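Long-range contacts in alpha-glucosidase (Pseudoalteromonas sp. K8, PDB 5HQ4), which probably hydrolyses alpha-glucosidic bonds as a calcium-binding glycoside hydrolase of family 97: residues Ile269-His274 and Arg458-Asn463; Thr387-Asp392 and Ile433-Pro438; Glu437-Thr442 and Ile452-Ala457. All blocks are in the same frame, centred on the assembly; numbering follows the deposited sequence.

Contact 1 of 3, residues Ile269-His274 and Arg458-Asn463. With CA (calcium ion), chain G.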
loop_
_atom_site.group_PDB
_atom_site.type_symbol
_atom_site.label_atom_id
_atom_site.label_comp_id
_atom_site.label_asym_id
_atom_site.label_seq_id
_atom_site.Cartn_x
_atom_site.Cartn_y
_atom_site.Cartn_z
ATOM N N ILE A 269 19.247 -2.719 -11.166
ATOM C CA ILE A 269 19.275 -2.590 -12.617
ATOM C C ILE A 269 17.813 -2.524 -13.037
ATOM O O ILE A 269 17.110 -3.535 -13.072
ATOM C CB ILE A 269 20.026 -3.747 -13.279
ATOM C CG1 ILE A 269 21.489 -3.726 -12.823
ATOM C CG2 ILE A 269 19.920 -3.657 -14.803
ATOM C CD1 ILE A 269 22.313 -4.971 -13.244
ATOM N N TRP A 270 17.336 -1.312 -13.289
ATOM C CA TRP A 270 15.901 -1.080 -13.311
ATOM C C TRP A 270 15.590 0.249 -13.992
ATOM O O TRP A 270 14.996 0.272 -15.072
ATOM C CB TRP A 270 15.328 -1.111 -11.881
ATOM C CG TRP A 270 13.863 -0.791 -11.862
ATOM C CD1 TRP A 270 12.841 -1.598 -12.282
ATOM C CD2 TRP A 270 13.255 0.436 -11.438
ATOM N NE1 TRP A 270 11.633 -0.948 -12.145
ATOM C CE2 TRP A 270 11.861 0.304 -11.629
ATOM C CE3 TRP A 270 13.755 1.638 -10.921
ATOM C CZ2 TRP A 270 10.959 1.327 -11.315
ATOM C CZ3 TRP A 270 12.856 2.655 -10.607
ATOM C CH2 TRP A 270 11.475 2.493 -10.810
ATOM N N TRP A 271 15.988 1.359 -13.366
ATOM C CA TRP A 271 15.670 2.679 -13.906
ATOM C C TRP A 271 16.269 2.866 -15.293
ATOM O O TRP A 271 15.657 3.499 -16.162
ATOM C CB TRP A 271 16.180 3.747 -12.944
ATOM C CG TRP A 271 15.819 5.180 -13.254
ATOM C CD1 TRP A 271 16.685 6.188 -13.564
ATOM C CD2 TRP A 271 14.509 5.772 -13.220
ATOM N NE1 TRP A 271 15.997 7.371 -13.737
ATOM C CE2 TRP A 271 14.661 7.142 -13.531
ATOM C CE3 TRP A 271 13.224 5.276 -12.960
ATOM C CZ2 TRP A 271 13.580 8.021 -13.592
ATOM C CZ3 TRP A 271 12.145 6.153 -13.013
ATOM C CH2 TRP A 271 12.330 7.510 -13.326
ATOM N N GLY A 272 17.451 2.285 -15.532
ATOM C CA GLY A 272 18.066 2.378 -16.850
ATOM C C GLY A 272 17.163 1.879 -17.965
ATOM O O GLY A 272 17.157 2.436 -19.064
ATOM N N MET A 273 16.385 0.825 -17.697
ATOM C CA MET A 273 15.445 0.347 -18.707
ATOM C C MET A 273 14.270 1.305 -18.860
ATOM O O MET A 273 13.763 1.498 -19.969
ATOM C CB MET A 273 14.944 -1.057 -18.357
ATOM C CG MET A 273 15.942 -2.171 -18.695
ATOM S SD MET A 273 17.092 -2.480 -17.333
ATOM C CE MET A 273 16.043 -3.399 -16.208
ATOM N N HIS A 274 13.816 1.909 -17.761
ATOM C CA HIS A 274 12.695 2.840 -17.854
ATOM C C HIS A 274 13.075 4.133 -18.564
ATOM O O HIS A 274 12.219 4.744 -19.211
ATOM C CB HIS A 274 12.132 3.133 -16.464
ATOM C CG HIS A 274 11.308 2.013 -15.922
ATOM N ND1 HIS A 274 9.983 1.839 -16.256
ATOM C CD2 HIS A 274 11.635 0.971 -15.119
ATOM C CE1 HIS A 274 9.517 0.758 -15.654
ATOM N NE2 HIS A 274 10.500 0.215 -14.954
ATOM N N ARG A 458 0.428 4.667 -8.779
ATOM C CA ARG A 458 1.495 5.193 -9.625
ATOM C C ARG A 458 2.698 5.548 -8.763
ATOM O O ARG A 458 2.607 6.402 -7.875
ATOM C CB ARG A 458 1.023 6.413 -10.412
ATOM C CG ARG A 458 0.069 6.065 -11.571
ATOM C CD ARG A 458 -0.479 7.319 -12.249
ATOM N NE ARG A 458 0.562 8.269 -12.682
ATOM C CZ ARG A 458 0.673 8.768 -13.911
ATOM N NH1 ARG A 458 -0.181 8.407 -14.861
ATOM N NH2 ARG A 458 1.626 9.658 -14.186
ATOM N N GLY A 459 3.818 4.884 -9.018
ATOM C CA GLY A 459 5.067 5.182 -8.367
ATOM C C GLY A 459 5.997 5.965 -9.275
ATOM O O GLY A 459 5.582 6.553 -10.281
ATOM N N GLN A 460 7.280 5.939 -8.924
ATOM C CA GLN A 460 8.307 6.690 -9.653
ATOM C C GLN A 460 8.375 6.326 -11.132
ATOM O O GLN A 460 8.752 7.166 -11.962
ATOM C CB GLN A 460 9.668 6.424 -9.005
ATOM C CG GLN A 460 10.786 7.360 -9.442
ATOM C CD GLN A 460 10.749 8.675 -8.691
ATOM O OE1 GLN A 460 10.162 9.648 -9.162
ATOM N NE2 GLN A 460 11.376 8.710 -7.510
ATOM N N GLU A 461 8.074 5.073 -11.487
ATOM C CA GLU A 461 8.255 4.645 -12.874
ATOM C C GLU A 461 7.424 5.493 -13.834
ATOM O O GLU A 461 7.847 5.729 -14.970
ATOM C CB GLU A 461 7.896 3.165 -13.022
ATOM C CG GLU A 461 6.445 2.874 -12.612
ATOM C CD GLU A 461 6.001 1.449 -12.910
ATOM O OE1 GLU A 461 6.717 0.736 -13.650
ATOM O OE2 GLU A 461 4.919 1.052 -12.412
ATOM N N PHE A 462 6.270 5.999 -13.391
ATOM C CA PHE A 462 5.465 6.861 -14.261
ATOM C C PHE A 462 6.112 8.212 -14.508
ATOM O O PHE A 462 5.670 8.938 -15.400
ATOM C CB PHE A 462 4.061 7.054 -13.671
ATOM C CG PHE A 462 3.161 5.888 -13.926
ATOM C CD1 PHE A 462 3.254 4.748 -13.142
ATOM C CD2 PHE A 462 2.263 5.907 -14.988
ATOM C CE1 PHE A 462 2.442 3.642 -13.403
ATOM C CE2 PHE A 462 1.453 4.810 -15.248
ATOM C CZ PHE A 462 1.547 3.683 -14.457
ATOM N N ASN A 463 7.144 8.562 -13.750
ATOM C CA ASN A 463 7.850 9.801 -14.001
ATOM C C ASN A 463 8.900 9.643 -15.080
ATOM O O ASN A 463 9.457 10.643 -15.531
ATOM C CB ASN A 463 8.484 10.310 -12.705
ATOM C CG ASN A 463 7.440 10.733 -11.699
ATOM O OD1 ASN A 463 6.346 11.142 -12.086
ATOM N ND2 ASN A 463 7.761 10.632 -10.404
HETATM CA CA CA G . 3.772 -0.981 -12.300
HETATM O O HOH W 1 2.688 -0.704 -14.411
HETATM O O HOH W 2 5.839 -2.010 -11.685
#

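Contact 2 of 3, residues Thr387-Asp392 and Ile433-Pro438. With CA (calcium ion), chain G.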
loop_
_atom_site.group_PDB
_atom_site.type_symbol
_atom_site.label_atom_id
_atom_site.label_comp_id
_atom_site.label_asym_id
_atom_site.label_seq_id
_atom_site.Cartn_x
_atom_site.Cartn_y
_atom_site.Cartn_z
ATOM N N THR A 387 7.559 -9.288 -7.711
ATOM C CA THR A 387 6.705 -9.926 -8.701
ATOM C C THR A 387 5.968 -8.856 -9.496
ATOM O O THR A 387 5.928 -7.682 -9.119
ATOM C CB THR A 387 5.707 -10.895 -8.050
ATOM O OG1 THR A 387 4.875 -10.186 -7.118
ATOM C CG2 THR A 387 6.452 -12.017 -7.334
ATOM N N GLY A 388 5.394 -9.267 -10.619
ATOM C CA GLY A 388 4.752 -8.318 -11.512
ATOM C C GLY A 388 3.655 -8.979 -12.311
ATOM O O GLY A 388 3.753 -10.151 -12.679
ATOM N N TYR A 389 2.598 -8.211 -12.592
ATOM C CA TYR A 389 1.422 -8.729 -13.291
ATOM C C TYR A 389 0.935 -7.693 -14.304
ATOM O O TYR A 389 -0.217 -7.267 -14.296
ATOM C CB TYR A 389 0.316 -9.094 -12.293
ATOM C CG TYR A 389 0.744 -10.130 -11.278
ATOM C CD1 TYR A 389 1.509 -9.774 -10.166
ATOM C CD2 TYR A 389 0.405 -11.469 -11.434
ATOM C CE1 TYR A 389 1.930 -10.719 -9.253
ATOM C CE2 TYR A 389 0.823 -12.435 -10.501
ATOM C CZ TYR A 389 1.579 -12.043 -9.417
ATOM O OH TYR A 389 2.004 -12.968 -8.487
ATOM N N VAL A 390 1.823 -7.276 -15.209
ATOM C CA VAL A 390 1.506 -6.170 -16.113
ATOM C C VAL A 390 0.534 -6.666 -17.183
ATOM O O VAL A 390 0.896 -7.475 -18.042
ATOM C CB VAL A 390 2.771 -5.576 -16.748
ATOM C CG1 VAL A 390 2.392 -4.532 -17.798
ATOM C CG2 VAL A 390 3.658 -4.952 -15.674
ATOM N N ALA A 391 -0.695 -6.165 -17.139
ATOM C CA ALA A 391 -1.734 -6.438 -18.125
ATOM C C ALA A 391 -2.864 -5.462 -17.839
ATOM O O ALA A 391 -3.009 -4.999 -16.707
ATOM C CB ALA A 391 -2.244 -7.889 -18.050
ATOM N N ASP A 392 -3.659 -5.154 -18.859
ATOM C CA ASP A 392 -4.744 -4.202 -18.649
ATOM C C ASP A 392 -5.758 -4.758 -17.650
ATOM O O ASP A 392 -5.841 -5.968 -17.413
ATOM C CB ASP A 392 -5.456 -3.882 -19.965
ATOM C CG ASP A 392 -4.646 -2.974 -20.868
ATOM O OD1 ASP A 392 -5.160 -2.638 -21.952
ATOM O OD2 ASP A 392 -3.514 -2.587 -20.493
ATOM N N ILE A 433 8.122 -11.081 -0.422
ATOM C CA ILE A 433 7.490 -10.746 -1.696
ATOM C C ILE A 433 7.133 -9.265 -1.730
ATOM O O ILE A 433 6.486 -8.748 -0.808
ATOM C CB ILE A 433 6.235 -11.601 -1.947
ATOM C CG1 ILE A 433 6.606 -13.078 -2.115
ATOM C CG2 ILE A 433 5.465 -11.104 -3.184
ATOM C CD1 ILE A 433 7.505 -13.371 -3.322
ATOM N N ASN A 434 7.511 -8.609 -2.827
ATOM C CA ASN A 434 7.180 -7.225 -3.153
ATOM C C ASN A 434 6.341 -7.280 -4.431
ATOM O O ASN A 434 6.878 -7.546 -5.511
ATOM C CB ASN A 434 8.479 -6.426 -3.328
ATOM C CG ASN A 434 8.296 -5.106 -4.049
ATOM O OD1 ASN A 434 7.191 -4.577 -4.167
ATOM N ND2 ASN A 434 9.411 -4.550 -4.523
ATOM N N THR A 435 5.026 -7.067 -4.316
ATOM C CA THR A 435 4.094 -7.330 -5.419
ATOM C C THR A 435 3.790 -6.051 -6.192
ATOM O O THR A 435 3.178 -5.131 -5.650
ATOM C CB THR A 435 2.777 -7.921 -4.901
ATOM O OG1 THR A 435 3.046 -9.009 -4.015
ATOM C CG2 THR A 435 1.921 -8.418 -6.071
ATOM N N HIS A 436 4.184 -6.003 -7.464
ATOM C CA HIS A 436 3.715 -4.941 -8.344
ATOM C C HIS A 436 2.507 -5.438 -9.132
ATOM O O HIS A 436 2.325 -6.645 -9.315
ATOM C CB HIS A 436 4.847 -4.453 -9.258
ATOM C CG HIS A 436 5.843 -3.598 -8.526
ATOM N ND1 HIS A 436 6.351 -2.425 -9.041
ATOM C CD2 HIS A 436 6.363 -3.719 -7.278
ATOM C CE1 HIS A 436 7.166 -1.874 -8.153
ATOM N NE2 HIS A 436 7.190 -2.639 -7.076
ATOM N N GLU A 437 1.665 -4.498 -9.556
ATOM C CA GLU A 437 0.322 -4.792 -10.048
ATOM C C GLU A 437 -0.375 -5.770 -9.097
ATOM O O GLU A 437 -0.745 -6.881 -9.488
ATOM C CB GLU A 437 0.348 -5.329 -11.473
ATOM C CG GLU A 437 1.020 -4.348 -12.449
ATOM C CD GLU A 437 2.546 -4.337 -12.300
ATOM O OE1 GLU A 437 3.142 -5.429 -12.227
ATOM O OE2 GLU A 437 3.151 -3.246 -12.217
ATOM N N PRO A 438 -0.556 -5.382 -7.833
ATOM C CA PRO A 438 -1.026 -6.310 -6.804
ATOM C C PRO A 438 -2.524 -6.227 -6.594
ATOM O O PRO A 438 -3.204 -5.430 -7.249
ATOM C CB PRO A 438 -0.313 -5.786 -5.556
ATOM C CG PRO A 438 -0.475 -4.285 -5.737
ATOM C CD PRO A 438 -0.289 -4.052 -7.260
HETATM CA CA CA G . 3.772 -0.981 -12.300
HETATM O O HOH W 2 5.839 -2.010 -11.685
HETATM O O HOH W 1 2.688 -0.704 -14.411
#

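Contact 3 of 3, residues Glu437-Thr442 and Ile452-Ala457. With CA (calcium ion), chain G.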
loop_
_atom_site.group_PDB
_atom_site.type_symbol
_atom_site.label_atom_id
_atom_site.label_comp_id
_atom_site.label_asym_id
_atom_site.label_seq_id
_atom_site.Cartn_x
_atom_site.Cartn_y
_atom_site.Cartn_z
ATOM N N GLU A 437 1.665 -4.498 -9.556
ATOM C CA GLU A 437 0.322 -4.792 -10.048
ATOM C C GLU A 437 -0.375 -5.770 -9.097
ATOM O O GLU A 437 -0.745 -6.881 -9.488
ATOM C CB GLU A 437 0.348 -5.329 -11.473
ATOM C CG GLU A 437 1.020 -4.348 -12.449
ATOM C CD GLU A 437 2.546 -4.337 -12.300
ATOM O OE1 GLU A 437 3.142 -5.429 -12.227
ATOM O OE2 GLU A 437 3.151 -3.246 -12.217
ATOM N N PRO A 438 -0.556 -5.382 -7.833
ATOM C CA PRO A 438 -1.026 -6.310 -6.804
ATOM C C PRO A 438 -2.524 -6.227 -6.594
ATOM O O PRO A 438 -3.204 -5.430 -7.249
ATOM C CB PRO A 438 -0.313 -5.786 -5.556
ATOM C CG PRO A 438 -0.475 -4.285 -5.737
ATOM C CD PRO A 438 -0.289 -4.052 -7.260
ATOM N N ILE A 439 -3.032 -7.031 -5.660
ATOM C CA ILE A 439 -4.244 -6.669 -4.927
ATOM C C ILE A 439 -3.880 -5.575 -3.929
ATOM O O ILE A 439 -2.763 -5.555 -3.388
ATOM C CB ILE A 439 -4.835 -7.904 -4.213
ATOM C CG1 ILE A 439 -6.103 -7.539 -3.433
ATOM C CG2 ILE A 439 -3.815 -8.514 -3.232
ATOM C CD1 ILE A 439 -7.300 -7.207 -4.335
ATOM N N LYS A 440 -4.806 -4.644 -3.696
ATOM C CA LYS A 440 -4.571 -3.595 -2.709
ATOM C C LYS A 440 -4.243 -4.202 -1.348
ATOM O O LYS A 440 -4.650 -5.327 -1.023
ATOM C CB LYS A 440 -5.798 -2.684 -2.597
ATOM C CG LYS A 440 -7.028 -3.401 -1.966
ATOM C CD LYS A 440 -8.352 -2.718 -2.350
ATOM C CE LYS A 440 -9.526 -3.398 -1.637
ATOM N NZ LYS A 440 -10.855 -2.785 -1.954
ATOM N N ASP A 441 -3.485 -3.447 -0.556
ATOM C CA ASP A 441 -3.105 -3.871 0.791
ATOM C C ASP A 441 -4.329 -3.833 1.707
ATOM O O ASP A 441 -5.056 -2.835 1.739
ATOM C CB ASP A 441 -2.005 -2.935 1.311
ATOM C CG ASP A 441 -1.330 -3.434 2.591
ATOM O OD1 ASP A 441 -1.967 -4.163 3.385
ATOM O OD2 ASP A 441 -0.143 -3.069 2.802
ATOM N N THR A 442 -4.601 -4.942 2.405
ATOM C CA THR A 442 -5.684 -4.978 3.383
ATOM C C THR A 442 -5.165 -5.410 4.755
ATOM O O THR A 442 -5.940 -5.881 5.596
ATOM C CB THR A 442 -6.834 -5.880 2.918
ATOM O OG1 THR A 442 -6.374 -7.229 2.743
ATOM C CG2 THR A 442 -7.421 -5.359 1.581
ATOM N N ILE A 452 5.979 -8.035 2.265
ATOM C CA ILE A 452 6.576 -6.859 2.892
ATOM C C ILE A 452 6.089 -5.554 2.277
ATOM O O ILE A 452 5.951 -4.554 2.994
ATOM C CB ILE A 452 8.115 -6.951 2.872
ATOM C CG1 ILE A 452 8.652 -7.205 1.463
ATOM C CG2 ILE A 452 8.557 -8.039 3.817
ATOM C CD1 ILE A 452 10.179 -7.197 1.387
ATOM N N THR A 453 5.787 -5.525 0.981
ATOM C CA THR A 453 5.366 -4.274 0.365
ATOM C C THR A 453 4.710 -4.581 -0.980
ATOM O O THR A 453 4.664 -5.731 -1.426
ATOM C CB THR A 453 6.559 -3.315 0.231
ATOM O OG1 THR A 453 6.084 -1.991 -0.060
ATOM C CG2 THR A 453 7.523 -3.792 -0.865
ATOM N N ARG A 454 4.179 -3.539 -1.617
ATOM C CA ARG A 454 3.567 -3.678 -2.934
ATOM C C ARG A 454 3.511 -2.311 -3.596
ATOM O O ARG A 454 3.763 -1.281 -2.970
ATOM C CB ARG A 454 2.159 -4.288 -2.850
ATOM C CG ARG A 454 1.066 -3.310 -2.377
ATOM C CD ARG A 454 -0.170 -4.089 -1.860
ATOM N NE ARG A 454 0.209 -4.953 -0.739
ATOM C CZ ARG A 454 -0.318 -6.148 -0.472
ATOM N NH1 ARG A 454 -1.273 -6.661 -1.245
ATOM N NH2 ARG A 454 0.122 -6.836 0.579
ATOM N N GLU A 455 3.154 -2.312 -4.875
ATOM C CA GLU A 455 2.964 -1.057 -5.585
ATOM C C GLU A 455 1.485 -0.684 -5.534
ATOM O O GLU A 455 1.022 -0.140 -4.524
ATOM C CB GLU A 455 3.494 -1.184 -7.020
ATOM C CG GLU A 455 3.621 0.125 -7.767
ATOM C CD GLU A 455 4.280 -0.086 -9.117
ATOM O OE1 GLU A 455 3.719 -0.848 -9.928
ATOM O OE2 GLU A 455 5.376 0.468 -9.346
ATOM N N GLY A 456 0.719 -0.979 -6.583
ATOM C CA GLY A 456 -0.722 -0.732 -6.485
ATOM C C GLY A 456 -1.105 0.733 -6.435
ATOM O O GLY A 456 -2.064 1.108 -5.736
ATOM N N ALA A 457 -0.397 1.562 -7.194
ATOM C CA ALA A 457 -0.555 3.007 -7.304
ATOM C C ALA A 457 0.543 3.446 -8.257
ATOM O O ALA A 457 1.485 2.687 -8.515
ATOM C CB ALA A 457 -0.420 3.722 -5.947
HETATM CA CA CA G . 3.772 -0.981 -12.300
HETATM O O HOH W 3 1.275 -1.685 -9.294
HETATM O O HOH W 4 1.874 -3.362 1.146
HETATM O O HOH W 1 2.688 -0.704 -14.411
HETATM O O HOH W 2 5.839 -2.010 -11.685
#

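Contact 1 of 3, residues Ile269-His274 and Arg458-Asn463
H274 and E461 mark the closest approach of the two backbones, their CA atoms 6.9 Å apart; no hydrogen bond crosses between the segments, which meet through side chains. The chain leaves a strand at I269, takes W270 as the N-cap and turns through helix 271-274, while R458-N463 is a turn leading into a weakly bonded helix at about 462-465, with F462 N bonded to G459 O and N463 N to Q460 O. E461 carries most of the contact. Its CB sits over one face of the H274 imidazole in a CH-pi contact, 4.2 Å from the ring centroid and offset toward the rim, and also lies 4.0 Å from CZ2 of W270. E461 places CG between its backbone N and carbonyl carbon (chi1 59°), then runs extended past the imidazole, so that its OE2 binds calcium at 2.3 Å, alongside the other protein ligands E154, E437 and E455, while OE1 stops 3.4 Å from H274 CE1. The imidazole is held on several sides: its CD2 lies over a face of the W270 indole, ND1 is hydrogen-bonded with NE1 of W465, which helps fix the ring's rotation, and NE2 is hydrogen-bonded to a bound glycerol, probably from crystallisation, consistent with a pocket beside the metal. W271 approaches differently, edge first: its CZ3 comes 3.7 Å from the backbone O of Q460, near the indole plane, and packs against Q460 CG. The Q460 amide, turned 73° from this indole, accepts N463 ND2 at its OE1 (2.9 Å), while N463 OD1 takes the backbone N of N470. The contact thus joins the C-terminal end of strand 264-269, a barrel strand, to the turn that follows strand 451-454, with A464 of helix 462-465 touching both W271 and H274.

Contact 2 of 3, residues Thr387-Asp392 and Ile433-Pro438
T387 is bonded to the residues flanking T435: its N donates to N434 O (2.9 Å) and its O accepts H436 N (2.9 Å), the pattern of a parallel bridge centred on T435. The third bond lies where the strands end. Y389 N points at OE1 of E437 (2.9 Å, 160° at the hydrogen), using the anti lone pair of that oxygen, so the carboxylate is pinned by a backbone N-H at one atom while OE2 binds calcium at 2.4 Å. The E437 side chain sets out toward 387-392, and a bend at chi2 (75°) brings its carboxylate between Y389 N and the calcium. H436 reaches the same site indirectly: its ND1 is hydrogen-bonded to a calcium-bound water in the ring plane, and its NE2 is held by D489. Around this polar core the packing is close. CG2 of V390 lies 3.5 Å from E437 OE1, and G388 CA presses on the same oxygen. The tyrosine ring of Y389 meets H436 O with the edge at CD1 (3.3 Å), while CE1 rests 3.9 Å from T435 CG2. On the sheet face that T387 and T435 share, T387 OG1 packs 3.6 Å from T435 CG2. Strand 384-388 lies between 352-358 and 432-435 in the parallel barrel sheet; helix 363-379 covers T387 and Y389 through Y366, and helix 413-428 reaches T387 and I433 through N422 and T435 through Y419.

Contact 3 of 3, residues Glu437-Thr442 and Ile452-Ala457
R454 reaches across to the loop of residues 437-442 with nearly all of its length. Its CB and CG lie along the P438 ring, CG 3.8 Å from P438 CG, and a bend at chi3 (60°) turns the guanidinium toward I439 and D441. NH1 then donates to I439 O (2.8 Å, 159° at the hydrogen); this oxygen lies in the guanidinium plane, although the donor sits above the carbonyl plane. D441 covers one guanidinium face with CA and CB. Its OD2 is 4.0 Å from R454 NE and well out of the guanidinium plane, so the two charges are near without a direct bond; a water accepts from NE and donates to OD2 instead, while D441 OD1 takes the backbone N of G443. A leucine in place of R454 would probably leave I439 O without its donor and the D441 carboxylate without its nearby positive charge. E455 follows, its side chain extended beyond CG, and binds calcium through OE1 at 2.4 Å. This oxygen lies 3.4 Å from E437 OE2, which binds the same calcium; the two side chains run alongside each other in the same direction, with carboxylate planes 71° apart. At G456 the backbone turns through a positive phi against P438, whose CD comes 3.3 Å from G456 N; a CB here would crowd P438 CG. A second water links the pieces, accepting from E437 N and G456 N and donating to E455 OE1. Here two consecutive barrel strands, 432-435 and 451-454, are each followed within two residues by a calcium-binding glutamate, an arrangement consistent with the metal site at the C-terminal mouth of a TIM barrel, as in GH97 enzymes.

In the fold
All three contacts are buried and lie within the family 97 hydrolase region, sharing one calcium and its two bound waters. Contact 2 is the most strand-like, built on backbone hydrogen bonds between neighbouring parallel strands. Contact 3 takes up the chain where contact 2 ends, sharing E437 and P438, and joins it through T435 O and E455 N; its chemistry is mainly an arginine gripping a loop, with waters between. Contact 1 encloses both along the chain and is of another kind, aromatic rings against E461 with no hydrogen bond across it; the centres of contacts 1 and 3 are about 17 Å apart, yet their glutamates converge on the metal.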